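Local coordinates for hypothetical protein TM0894 (Thermotoga maritima, PDB 1ZTC), which is probably a metal-dependent hydrolase of the metallo-beta-lactamase superfamily, holding two nickel ions in the crystal and possibly acting as an endoribonuclease, at residues L139-W151 and E155-G167. Numbering follows the deposited sequence.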
loop_
_atom_site.group_PDB
_atom_site.type_symbol
_atom_site.label_atom_id
_atom_site.label_comp_id
_atom_site.label_asym_id
_atom_site.label_seq_id
_atom_site.Cartn_x
_atom_site.Cartn_y
_atom_site.Cartn_z
ATOM N N LEU A 139 -7.791 0.085 -35.856
ATOM C CA LEU A 139 -8.395 -1.202 -35.536
ATOM C C LEU A 139 -9.867 -1.052 -35.191
ATOM O O LEU A 139 -10.320 0.031 -34.810
ATOM C CB LEU A 139 -7.699 -1.798 -34.300
ATOM C CG LEU A 139 -6.184 -2.047 -34.359
ATOM C CD1 LEU A 139 -5.644 -2.499 -33.011
ATOM C CD2 LEU A 139 -5.842 -3.079 -35.446
ATOM N N PHE A 140 -10.587 -2.170 -35.277
ATOM C CA PHE A 140 -12.012 -2.277 -34.886
ATOM C C PHE A 140 -12.866 -1.271 -35.635
ATOM O O PHE A 140 -13.430 -0.349 -35.028
ATOM C CB PHE A 140 -12.192 -2.143 -33.359
ATOM C CG PHE A 140 -11.399 -3.152 -32.584
ATOM C CD1 PHE A 140 -11.784 -4.479 -32.563
ATOM C CD2 PHE A 140 -10.237 -2.780 -31.906
ATOM C CE1 PHE A 140 -11.029 -5.430 -31.876
ATOM C CE2 PHE A 140 -9.472 -3.727 -31.204
ATOM C CZ PHE A 140 -9.871 -5.054 -31.197
ATOM N N ASP A 141 -12.922 -1.443 -36.960
ATOM C CA ASP A 141 -13.639 -0.539 -37.837
ATOM C C ASP A 141 -13.235 0.900 -37.579
ATOM O O ASP A 141 -14.067 1.792 -37.496
ATOM C CB ASP A 141 -15.169 -0.697 -37.703
ATOM C CG ASP A 141 -15.643 -2.143 -37.899
ATOM O OD1 ASP A 141 -15.208 -2.821 -38.858
ATOM O OD2 ASP A 141 -16.451 -2.606 -37.069
ATOM N N GLU A 142 -11.930 1.114 -37.444
ATOM C CA GLU A 142 -11.340 2.439 -37.275
ATOM C C GLU A 142 -11.715 3.165 -35.984
ATOM O O GLU A 142 -11.437 4.357 -35.849
ATOM C CB GLU A 142 -11.578 3.276 -38.521
ATOM C CG GLU A 142 -11.222 2.468 -39.803
ATOM C CD GLU A 142 -10.917 3.343 -40.992
ATOM O OE1 GLU A 142 -10.457 4.497 -40.792
ATOM O OE2 GLU A 142 -11.127 2.877 -42.141
ATOM N N LYS A 143 -12.226 2.423 -34.998
ATOM C CA LYS A 143 -12.585 3.020 -33.703
ATOM C C LYS A 143 -11.370 3.202 -32.800
ATOM O O LYS A 143 -11.427 3.981 -31.819
ATOM C CB LYS A 143 -13.608 2.133 -32.994
ATOM C CG LYS A 143 -14.959 2.050 -33.706
ATOM C CD LYS A 143 -15.692 3.366 -33.608
ATOM C CE LYS A 143 -17.128 3.244 -34.138
ATOM N NZ LYS A 143 -17.544 4.562 -34.723
ATOM N N VAL A 144 -10.306 2.439 -33.086
ATOM C CA VAL A 144 -9.106 2.439 -32.261
ATOM C C VAL A 144 -7.913 2.764 -33.136
ATOM O O VAL A 144 -7.641 2.069 -34.102
ATOM C CB VAL A 144 -8.907 1.087 -31.571
ATOM C CG1 VAL A 144 -7.615 1.089 -30.734
ATOM C CG2 VAL A 144 -10.105 0.780 -30.692
ATOM N N LYS A 145 -7.262 3.875 -32.832
ATOM C CA LYS A 145 -6.036 4.259 -33.512
ATOM C C LYS A 145 -4.830 3.996 -32.611
ATOM O O LYS A 145 -4.805 4.417 -31.465
ATOM C CB LYS A 145 -6.093 5.723 -33.920
ATOM C CG LYS A 145 -4.787 6.260 -34.521
ATOM C CD LYS A 145 -4.483 5.706 -35.895
ATOM C CE LYS A 145 -3.333 6.486 -36.513
ATOM N NZ LYS A 145 -3.162 6.226 -37.962
ATOM N N VAL A 146 -3.839 3.309 -33.181
ATOM C CA VAL A 146 -2.620 2.898 -32.473
ATOM C C VAL A 146 -1.469 3.834 -32.781
ATOM O O VAL A 146 -1.170 4.098 -33.934
ATOM C CB VAL A 146 -2.186 1.471 -32.908
ATOM C CG1 VAL A 146 -0.974 1.018 -32.129
ATOM C CG2 VAL A 146 -3.330 0.488 -32.721
ATOM N N PHE A 147 -0.795 4.291 -31.739
ATOM C CA PHE A 147 0.348 5.181 -31.890
ATOM C C PHE A 147 1.539 4.564 -31.189
ATOM O O PHE A 147 1.441 4.144 -30.027
ATOM C CB PHE A 147 0.053 6.540 -31.251
ATOM C CG PHE A 147 -1.008 7.323 -31.954
ATOM C CD1 PHE A 147 -0.742 7.969 -33.151
ATOM C CD2 PHE A 147 -2.267 7.434 -31.410
ATOM C CE1 PHE A 147 -1.739 8.703 -33.796
ATOM C CE2 PHE A 147 -3.266 8.164 -32.052
ATOM C CZ PHE A 147 -3.002 8.794 -33.225
ATOM N N HIS A 148 2.661 4.522 -31.883
ATOM C CA HIS A 148 3.939 4.105 -31.260
ATOM C C HIS A 148 4.501 5.280 -30.486
ATOM O O HIS A 148 4.823 6.318 -31.064
ATOM C CB HIS A 148 4.959 3.655 -32.308
ATOM C CG HIS A 148 6.154 2.942 -31.724
ATOM N ND1 HIS A 148 7.336 2.779 -32.414
ATOM C CD2 HIS A 148 6.328 2.317 -30.535
ATOM C CE1 HIS A 148 8.187 2.087 -31.677
ATOM N NE2 HIS A 148 7.605 1.803 -30.523
ATOM N N THR A 149 4.603 5.118 -29.177
ATOM C CA THR A 149 4.986 6.200 -28.299
ATOM C C THR A 149 6.120 5.721 -27.385
ATOM O O THR A 149 5.913 5.548 -26.184
ATOM C CB THR A 149 3.773 6.695 -27.490
ATOM O OG1 THR A 149 3.125 5.587 -26.848
ATOM C CG2 THR A 149 2.742 7.366 -28.393
ATOM N N PRO A 150 7.306 5.511 -27.955
ATOM C CA PRO A 150 8.402 4.837 -27.221
ATOM C C PRO A 150 9.174 5.734 -26.228
ATOM O O PRO A 150 10.373 5.783 -26.249
ATOM C CB PRO A 150 9.312 4.331 -28.354
ATOM C CG PRO A 150 9.112 5.357 -29.448
ATOM C CD PRO A 150 7.688 5.833 -29.345
ATOM N N TRP A 151 8.469 6.456 -25.376
ATOM C CA TRP A 151 9.105 7.389 -24.428
ATOM C C TRP A 151 8.819 6.863 -23.038
ATOM O O TRP A 151 8.228 7.538 -22.166
ATOM C CB TRP A 151 8.574 8.803 -24.651
ATOM C CG TRP A 151 8.585 9.110 -26.130
ATOM C CD1 TRP A 151 9.674 9.094 -26.955
ATOM C CD2 TRP A 151 7.455 9.400 -26.958
ATOM N NE1 TRP A 151 9.290 9.379 -28.231
ATOM C CE2 TRP A 151 7.935 9.570 -28.265
ATOM C CE3 TRP A 151 6.086 9.549 -26.712
ATOM C CZ2 TRP A 151 7.102 9.882 -29.333
ATOM C CZ3 TRP A 151 5.248 9.859 -27.770
ATOM C CH2 TRP A 151 5.756 10.008 -29.068
ATOM N N GLU A 155 8.658 -0.638 -26.855
ATOM C CA GLU A 155 7.429 -1.213 -27.438
ATOM C C GLU A 155 6.156 -0.437 -27.092
ATOM O O GLU A 155 5.037 -0.882 -27.373
ATOM C CB GLU A 155 7.280 -2.673 -27.010
ATOM C CG GLU A 155 6.717 -2.944 -25.604
ATOM C CD GLU A 155 7.741 -2.796 -24.480
ATOM O OE1 GLU A 155 8.913 -2.402 -24.745
ATOM O OE2 GLU A 155 7.368 -3.119 -23.330
ATOM N N HIS A 156 6.324 0.731 -26.485
ATOM C CA HIS A 156 5.215 1.411 -25.875
ATOM C C HIS A 156 4.244 1.992 -26.908
ATOM O O HIS A 156 4.640 2.665 -27.883
ATOM C CB HIS A 156 5.699 2.500 -24.907
ATOM C CG HIS A 156 4.591 3.067 -24.071
ATOM N ND1 HIS A 156 3.712 4.024 -24.548
ATOM C CD2 HIS A 156 4.181 2.766 -22.809
ATOM C CE1 HIS A 156 2.820 4.293 -23.606
ATOM N NE2 HIS A 156 3.081 3.540 -22.544
ATOM N N LEU A 157 2.964 1.770 -26.640
ATOM C CA LEU A 157 1.863 2.232 -27.476
ATOM C C LEU A 157 0.867 3.045 -26.679
ATOM O O LEU A 157 0.626 2.776 -25.487
ATOM C CB LEU A 157 1.093 1.037 -28.047
ATOM C CG LEU A 157 1.842 0.055 -28.952
ATOM C CD1 LEU A 157 0.936 -1.143 -29.215
ATOM C CD2 LEU A 157 2.314 0.685 -30.244
ATOM N N SER A 158 0.262 4.018 -27.370
ATOM C CA SER A 158 -0.898 4.746 -26.879
ATOM C C SER A 158 -2.052 4.491 -27.868
ATOM O O SER A 158 -1.828 4.216 -29.061
ATOM C CB SER A 158 -0.591 6.248 -26.705
ATOM O OG SER A 158 0.552 6.469 -25.872
ATOM N N PHE A 159 -3.276 4.560 -27.352
ATOM C CA PHE A 159 -4.472 4.247 -28.124
ATOM C C PHE A 159 -5.515 5.373 -28.047
ATOM O O PHE A 159 -5.903 5.809 -26.966
ATOM C CB PHE A 159 -5.122 2.969 -27.621
ATOM C CG PHE A 159 -4.220 1.790 -27.598
ATOM C CD1 PHE A 159 -3.953 1.078 -28.767
ATOM C CD2 PHE A 159 -3.613 1.390 -26.415
ATOM C CE1 PHE A 159 -3.102 -0.022 -28.757
ATOM C CE2 PHE A 159 -2.764 0.301 -26.395
ATOM C CZ PHE A 159 -2.499 -0.416 -27.565
ATOM N N LEU A 160 -5.964 5.819 -29.211
ATOM C CA LEU A 160 -6.998 6.828 -29.313
ATOM C C LEU A 160 -8.295 6.149 -29.712
ATOM O O LEU A 160 -8.356 5.448 -30.744
ATOM C CB LEU A 160 -6.591 7.872 -30.356
ATOM C CG LEU A 160 -7.506 9.096 -30.525
ATOM C CD1 LEU A 160 -7.443 10.011 -29.288
ATOM C CD2 LEU A 160 -7.097 9.864 -31.761
ATOM N N LEU A 161 -9.333 6.377 -28.918
ATOM C CA LEU A 161 -10.583 5.652 -29.033
ATOM C C LEU A 161 -11.703 6.629 -29.418
ATOM O O LEU A 161 -11.832 7.686 -28.811
ATOM C CB LEU A 161 -10.927 5.002 -27.694
ATOM C CG LEU A 161 -9.814 4.323 -26.867
ATOM C CD1 LEU A 161 -10.418 3.784 -25.583
ATOM C CD2 LEU A 161 -9.172 3.217 -27.662
ATOM N N ASP A 162 -12.520 6.252 -30.377
ATOM C CA ASP A 162 -13.739 7.011 -30.651
ATOM C C ASP A 162 -14.930 6.267 -30.061
ATOM O O ASP A 162 -15.404 5.274 -30.603
ATOM C CB ASP A 162 -13.885 7.397 -32.105
ATOM C CG ASP A 162 -12.945 8.597 -32.475
ATOM O OD1 ASP A 162 -12.956 9.654 -31.788
ATOM O OD2 ASP A 162 -12.170 8.447 -33.433
ATOM N N THR A 163 -15.343 6.743 -28.890
ATOM C CA THR A 163 -16.384 6.106 -28.096
ATOM C C THR A 163 -17.683 6.897 -28.162
ATOM O O THR A 163 -17.703 8.118 -28.385
ATOM C CB THR A 163 -15.974 5.936 -26.612
ATOM O OG1 THR A 163 -16.126 7.181 -25.910
ATOM C CG2 THR A 163 -14.518 5.446 -26.481
ATOM N N GLU A 164 -18.787 6.177 -27.999
ATOM C CA GLU A 164 -20.113 6.776 -27.999
ATOM C C GLU A 164 -20.421 7.487 -26.687
ATOM O O GLU A 164 -21.108 8.510 -26.670
ATOM C CB GLU A 164 -21.150 5.671 -28.216
ATOM C CG GLU A 164 -22.564 6.160 -28.448
ATOM C CD GLU A 164 -23.628 5.052 -28.309
ATOM O OE1 GLU A 164 -23.391 4.081 -27.528
ATOM O OE2 GLU A 164 -24.694 5.162 -28.990
ATOM N N ASN A 165 -19.936 6.936 -25.583
ATOM C CA ASN A 165 -20.316 7.423 -24.255
ATOM C C ASN A 165 -19.309 8.359 -23.593
ATOM O O ASN A 165 -19.637 9.027 -22.617
ATOM C CB ASN A 165 -20.621 6.240 -23.324
ATOM C CG ASN A 165 -19.407 5.357 -23.084
ATOM O OD1 ASN A 165 -18.660 5.007 -24.021
ATOM N ND2 ASN A 165 -19.190 4.999 -21.838
ATOM N N ALA A 166 -18.080 8.386 -24.088
ATOM C CA ALA A 166 -17.043 9.240 -23.511
ATOM C C ALA A 166 -16.305 10.103 -24.537
ATOM O O ALA A 166 -15.310 10.754 -24.209
ATOM C CB ALA A 166 -16.072 8.415 -22.717
ATOM N N GLY A 167 -16.812 10.134 -25.757
ATOM C CA GLY A 167 -16.199 10.884 -26.821
ATOM C C GLY A 167 -14.840 10.294 -27.214
ATOM O O GLY A 167 -14.661 9.087 -27.214
#
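The imidazole of H156 presents its edge to T149, whose OG1 lies in the ring plane 2.8 Å from ND1, a hydrogen bond either could donate. S158 OG, hydrogen-bonded to T172 O, also lies near the ring plane, 2.9 Å from T149 OG1; held between the backbone N and the carbonyl carbon (chi1 52°), the small threonine hydroxyl reaches both. H156 does not bind nickel itself, but its NE2 is hydrogen-bonded to the backbone N of D174, shared by both nickel sites, which probably makes H156 second-shell. H148 turns its ring edge, through CD2, to H156 O, bonds R154 O through NE2 and stacks with H101, while P150 CD sits over one face, offset toward the rim. The F147 ring takes L160 CB at its edge, 3.7 Å from CE2.

From H148/L157 back to V144/L161 the strands pair antiparallel, axes 4.7 Å apart. K145 with L160 and F147 with S158 are the hydrogen-bonded pairs, K145 N to L160 O being almost straight (176°). On the face of V144, V146, L157, F159 and L161, beta-branched valines suit the extended backbone, and V146 CG2 packs 4.0 Å from F159 CE1, at the ring edge.

The hairpin is central in a mixed sheet, flanked by strands 138-139 and 169-171. F147 and T149 touch helix 192-201, whereas F159, on the other face, packs against L78 of strand 76-78 in the second sheet, as expected of the metallo-beta-lactamase sandwich.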